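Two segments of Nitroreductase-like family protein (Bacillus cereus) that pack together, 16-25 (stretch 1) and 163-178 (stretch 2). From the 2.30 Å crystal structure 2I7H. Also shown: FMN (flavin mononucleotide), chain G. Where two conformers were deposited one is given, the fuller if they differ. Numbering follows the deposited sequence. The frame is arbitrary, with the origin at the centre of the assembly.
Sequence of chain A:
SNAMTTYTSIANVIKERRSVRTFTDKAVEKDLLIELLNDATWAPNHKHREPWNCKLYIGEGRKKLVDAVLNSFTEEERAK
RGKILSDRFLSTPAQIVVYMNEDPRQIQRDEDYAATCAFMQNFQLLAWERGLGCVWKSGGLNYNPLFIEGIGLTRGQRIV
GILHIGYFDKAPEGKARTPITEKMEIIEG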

# COMPACT_ATOMS: atom_id res chain seq x y z
N GLU A 16 14.61 -2.82 -5.99
CA GLU A 16 15.11 -2.47 -7.31
C GLU A 16 14.07 -1.68 -8.12
O GLU A 16 14.43 -0.85 -8.94
CB GLU A 16 15.59 -3.72 -8.06
CG GLU A 16 16.92 -4.28 -7.52
CD GLU A 16 17.36 -5.60 -8.20
OE1 GLU A 16 16.69 -6.06 -9.16
OE2 GLU A 16 18.41 -6.17 -7.77
N ARG A 17 12.79 -1.93 -7.87
CA ARG A 17 11.69 -1.13 -8.43
C ARG A 17 11.99 0.37 -8.37
O ARG A 17 12.39 0.90 -7.33
CB ARG A 17 10.37 -1.42 -7.68
CG ARG A 17 9.12 -0.76 -8.28
CD ARG A 17 8.08 -0.31 -7.19
NE ARG A 17 8.68 0.58 -6.18
CZ ARG A 17 8.87 1.90 -6.28
NH1 ARG A 17 8.51 2.57 -7.37
NH2 ARG A 17 9.47 2.57 -5.29
N ARG A 18 11.82 1.02 -9.51
CA ARG A 18 11.94 2.47 -9.62
C ARG A 18 10.70 3.00 -10.31
O ARG A 18 10.15 2.34 -11.20
CB ARG A 18 13.16 2.88 -10.46
CG ARG A 18 14.52 2.39 -10.01
CD ARG A 18 15.08 3.26 -8.91
NE ARG A 18 14.74 2.60 -7.66
CZ ARG A 18 15.55 1.78 -6.99
NH1 ARG A 18 16.81 1.58 -7.39
NH2 ARG A 18 15.09 1.21 -5.91
N SER A 19 10.27 4.20 -9.91
CA SER A 19 9.31 4.98 -10.67
C SER A 19 9.94 5.34 -12.02
O SER A 19 11.03 5.92 -12.08
CB SER A 19 8.93 6.24 -9.91
OG SER A 19 8.16 5.89 -8.77
N VAL A 20 9.25 4.98 -13.10
CA VAL A 20 9.74 5.22 -14.45
C VAL A 20 8.77 6.19 -15.11
O VAL A 20 7.56 5.98 -15.07
CB VAL A 20 9.89 3.88 -15.21
CG1 VAL A 20 10.10 4.10 -16.69
CG2 VAL A 20 11.03 3.08 -14.62
N ARG A 21 9.30 7.26 -15.69
CA ARG A 21 8.47 8.33 -16.19
C ARG A 21 8.66 8.52 -17.69
O ARG A 21 7.96 9.33 -18.31
CB ARG A 21 8.73 9.63 -15.41
CG ARG A 21 8.51 9.47 -13.90
CD ARG A 21 8.87 10.72 -13.13
NE ARG A 21 8.40 10.66 -11.74
CZ ARG A 21 9.14 10.28 -10.70
NH1 ARG A 21 10.38 9.89 -10.84
NH2 ARG A 21 8.62 10.28 -9.48
N THR A 22 9.60 7.78 -18.26
CA THR A 22 9.81 7.81 -19.70
C THR A 22 9.95 6.40 -20.27
O THR A 22 10.68 5.55 -19.74
CB THR A 22 10.95 8.76 -20.13
OG1 THR A 22 10.83 9.03 -21.54
CG2 THR A 22 12.33 8.19 -19.81
N PHE A 23 9.24 6.17 -21.36
CA PHE A 23 9.05 4.82 -21.90
C PHE A 23 9.52 4.67 -23.33
O PHE A 23 9.41 5.60 -24.11
CB PHE A 23 7.58 4.41 -21.75
CG PHE A 23 7.04 4.67 -20.36
CD1 PHE A 23 6.30 5.80 -20.09
CD2 PHE A 23 7.32 3.79 -19.31
CE1 PHE A 23 5.82 6.05 -18.79
CE2 PHE A 23 6.85 4.01 -18.06
CZ PHE A 23 6.09 5.15 -17.79
N THR A 24 10.05 3.49 -23.66
CA THR A 24 10.32 3.14 -25.06
C THR A 24 8.98 2.94 -25.78
O THR A 24 7.94 2.79 -25.13
CB THR A 24 11.22 1.89 -25.20
OG1 THR A 24 10.44 0.70 -25.03
CG2 THR A 24 12.36 1.91 -24.20
N ASP A 25 9.02 2.93 -27.11
CA ASP A 25 7.81 2.79 -27.94
C ASP A 25 7.51 1.31 -28.21
O ASP A 25 6.86 0.96 -29.21
CB ASP A 25 7.96 3.59 -29.26
CG ASP A 25 6.71 4.41 -29.61
OD1 ASP A 25 5.86 4.67 -28.72
OD2 ASP A 25 6.59 4.82 -30.78
N LEU A 163 -1.67 5.32 -12.79
CA LEU A 163 -0.43 4.64 -13.07
C LEU A 163 -0.08 4.79 -14.54
O LEU A 163 -0.90 4.49 -15.40
CB LEU A 163 -0.53 3.15 -12.71
CG LEU A 163 -0.71 2.73 -11.27
CD1 LEU A 163 -1.45 1.42 -11.32
CD2 LEU A 163 0.66 2.57 -10.59
N HIS A 164 1.12 5.28 -14.82
CA HIS A 164 1.65 5.43 -16.18
C HIS A 164 2.66 4.32 -16.41
O HIS A 164 3.54 4.12 -15.60
CB HIS A 164 2.27 6.81 -16.37
CG HIS A 164 1.27 7.92 -16.35
ND1 HIS A 164 1.00 8.70 -17.45
CD2 HIS A 164 0.45 8.38 -15.36
CE1 HIS A 164 0.08 9.60 -17.14
NE2 HIS A 164 -0.27 9.42 -15.88
N ILE A 165 2.49 3.59 -17.49
CA ILE A 165 3.10 2.27 -17.61
C ILE A 165 3.70 2.06 -18.99
O ILE A 165 3.11 2.44 -19.98
CB ILE A 165 2.05 1.15 -17.38
CG1 ILE A 165 1.28 1.37 -16.09
CG2 ILE A 165 2.70 -0.25 -17.41
CD1 ILE A 165 -0.14 0.81 -16.10
N GLY A 166 4.86 1.42 -19.03
CA GLY A 166 5.42 0.93 -20.29
C GLY A 166 6.81 0.38 -20.10
O GLY A 166 7.39 0.48 -19.01
N TYR A 167 7.35 -0.22 -21.16
CA TYR A 167 8.72 -0.71 -21.15
C TYR A 167 9.67 0.48 -21.19
O TYR A 167 9.30 1.56 -21.63
CB TYR A 167 8.97 -1.68 -22.33
CG TYR A 167 8.15 -2.93 -22.21
CD1 TYR A 167 6.99 -3.11 -22.99
CD2 TYR A 167 8.49 -3.92 -21.28
CE1 TYR A 167 6.21 -4.27 -22.85
CE2 TYR A 167 7.72 -5.07 -21.13
CZ TYR A 167 6.58 -5.23 -21.91
OH TYR A 167 5.84 -6.37 -21.75
N PHE A 168 10.87 0.29 -20.69
CA PHE A 168 11.81 1.40 -20.55
C PHE A 168 13.22 0.98 -20.89
O PHE A 168 13.57 -0.20 -20.84
CB PHE A 168 11.75 1.99 -19.13
CG PHE A 168 12.13 1.02 -18.06
CD1 PHE A 168 13.41 1.01 -17.53
CD2 PHE A 168 11.21 0.10 -17.59
CE1 PHE A 168 13.76 0.08 -16.55
CE2 PHE A 168 11.55 -0.82 -16.60
CZ PHE A 168 12.81 -0.83 -16.08
N ASP A 169 14.02 1.98 -21.22
CA ASP A 169 15.41 1.78 -21.60
C ASP A 169 16.27 1.52 -20.36
O ASP A 169 16.70 0.40 -20.13
CB ASP A 169 15.91 3.00 -22.38
CG ASP A 169 16.99 2.66 -23.35
OD1 ASP A 169 17.93 1.92 -22.98
OD2 ASP A 169 16.89 3.15 -24.50
N LYS A 170 16.48 2.56 -19.56
CA LYS A 170 17.38 2.49 -18.42
C LYS A 170 16.63 2.78 -17.13
O LYS A 170 15.79 3.69 -17.09
CB LYS A 170 18.55 3.49 -18.60
CG LYS A 170 18.16 4.97 -18.67
CD LYS A 170 17.74 5.40 -20.06
CE LYS A 170 17.03 6.75 -20.04
NZ LYS A 170 16.89 7.30 -21.42
N ALA A 171 16.90 2.00 -16.09
CA ALA A 171 16.29 2.25 -14.78
C ALA A 171 16.86 3.57 -14.23
O ALA A 171 18.08 3.77 -14.26
CB ALA A 171 16.54 1.11 -13.83
N PRO A 172 15.98 4.48 -13.75
CA PRO A 172 16.43 5.63 -12.99
C PRO A 172 17.23 5.18 -11.76
O PRO A 172 17.10 4.03 -11.30
CB PRO A 172 15.13 6.29 -12.50
CG PRO A 172 14.07 5.77 -13.32
CD PRO A 172 14.51 4.44 -13.87
N GLU A 173 18.05 6.08 -11.25
CA GLU A 173 18.79 5.81 -10.03
C GLU A 173 17.94 5.87 -8.78
O GLU A 173 16.96 6.61 -8.71
CB GLU A 173 19.95 6.77 -9.93
CG GLU A 173 20.93 6.60 -11.04
CD GLU A 173 21.60 5.25 -10.99
OE1 GLU A 173 22.02 4.74 -12.05
OE2 GLU A 173 21.72 4.69 -9.89
N GLY A 174 18.32 5.08 -7.79
CA GLY A 174 17.64 5.08 -6.50
C GLY A 174 18.02 6.27 -5.62
O GLY A 174 18.95 7.05 -5.94
N LYS A 175 17.29 6.44 -4.53
CA LYS A 175 17.67 7.40 -3.51
C LYS A 175 17.75 6.66 -2.17
O LYS A 175 16.78 6.05 -1.70
CB LYS A 175 16.67 8.55 -3.47
CG LYS A 175 17.30 9.91 -3.32
CD LYS A 175 16.95 10.57 -2.00
CE LYS A 175 16.98 12.11 -2.15
NZ LYS A 175 16.09 12.84 -1.16
N ALA A 176 18.93 6.69 -1.57
CA ALA A 176 19.13 6.01 -0.31
C ALA A 176 17.97 6.33 0.68
O ALA A 176 17.52 7.48 0.80
CB ALA A 176 20.48 6.36 0.25
N ARG A 177 17.47 5.29 1.34
CA ARG A 177 16.47 5.45 2.39
C ARG A 177 17.09 5.79 3.75
O ARG A 177 18.25 5.53 3.99
CB ARG A 177 15.60 4.19 2.48
CG ARG A 177 14.87 3.88 1.20
CD ARG A 177 14.10 5.12 0.64
NE ARG A 177 12.92 4.77 -0.16
CZ ARG A 177 12.80 4.96 -1.47
NH1 ARG A 177 11.68 4.60 -2.08
NH2 ARG A 177 13.77 5.51 -2.18
N THR A 178 16.31 6.39 4.62
CA THR A 178 16.68 6.57 6.01
C THR A 178 16.57 5.22 6.72
O THR A 178 15.53 4.55 6.63
CB THR A 178 15.75 7.56 6.69
OG1 THR A 178 15.74 8.78 5.94
CG2 THR A 178 16.19 7.84 8.14
N1 FMN G . 5.78 10.74 -9.02
C2 FMN G . 5.51 11.76 -9.93
O2 FMN G . 6.35 12.05 -10.79
N3 FMN G . 4.30 12.43 -9.89
C4 FMN G . 3.38 12.08 -8.91
O4 FMN G . 2.43 12.80 -8.66
C4A FMN G . 3.66 11.06 -8.01
N5 FMN G . 2.71 10.74 -7.05
C5A FMN G . 2.98 9.73 -6.13
C6 FMN G . 1.99 9.46 -5.20
C7 FMN G . 2.13 8.47 -4.24
C7M FMN G . 0.91 8.07 -3.48
C8 FMN G . 3.32 7.74 -4.21
C8M FMN G . 3.42 6.60 -3.24
C9 FMN G . 4.34 8.02 -5.16
C9A FMN G . 4.19 9.03 -6.14
N10 FMN G . 5.17 9.36 -7.12
C10 FMN G . 4.87 10.37 -8.05
C1' FMN G . 6.61 8.90 -7.03
C2' FMN G . 7.44 9.86 -6.16
O2' FMN G . 7.49 11.12 -6.77
C3' FMN G . 8.87 9.43 -5.74
O3' FMN G . 9.92 10.08 -6.43
C4' FMN G . 9.19 7.97 -5.85
O4' FMN G . 8.12 7.17 -5.40
C5' FMN G . 10.45 7.69 -5.03
O5' FMN G . 11.34 7.07 -5.94
P FMN G . 11.02 5.56 -6.47
O1P FMN G . 11.75 5.35 -7.79
O2P FMN G . 11.58 4.63 -5.43
O3P FMN G . 9.54 5.27 -6.62
O HOH W 1 18.10 1.81 -10.41
O HOH W 2 13.16 4.73 -21.05
O HOH W 3 6.91 0.58 -24.00

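One direct hydrogen bond joins the two stretches: Thr 24 N donates to Tyr 167 O at 2.9 Å, with an N-H...O angle of 139°, bent but acceptable. It falls next to the closest backbone register, where Phe 23 CA lies 4.6 Å from Phe 168 CA. Waters extend the pairing on both flanks of this bond. Water 3 donates to Thr 24 O (2.7 Å) and accepts from Tyr 167 N (3.0 Å); water 2 donates to Thr 22 O (2.9 Å) and accepts from Asp 169 N (2.9 Å). A third, water 1, accepts from Arg 18 NH1 (3.3 Å) and donates to Pro 172 O (2.6 Å).

The apolar contacts centre on Val 20, whose CA-to-CB bond points toward stretch 2. Its CG2 sits 4.1 Å from the centroid of the Phe 168 ring and only 9° off the ring normal, a CH-pi contact over the face. The same methyl is 3.8 Å from Pro 172 CD, while Val 20 CG1 packs 3.6 Å from Phe 168 CB.

Phe 23 instead lies along the strand backbone. Ile 165 C is over one face of its ring, 3.8 Å from Phe 23 CE2, and Phe 23 CD2 approaches Gly 166 O at 3.3 Å. The absence of a side chain at Gly 166 matters here, since an ideal CB would stand a tight 3.2 Å from Phe 23 CB.

The one like-charged pair shares a phosphate oxygen. Arg 17 NH2 and Arg 177 NH1 are like-charged and 4.4 Å apart, yet both donate to the FMN phosphate oxygen O2P, at 3.0 and 3.4 Å respectively, both weak bonds. Arg 17 NH1 adds a bond to FMN O3P at 3.0 Å. The anionic phosphate can thus offset the repulsion between the two guanidinium groups.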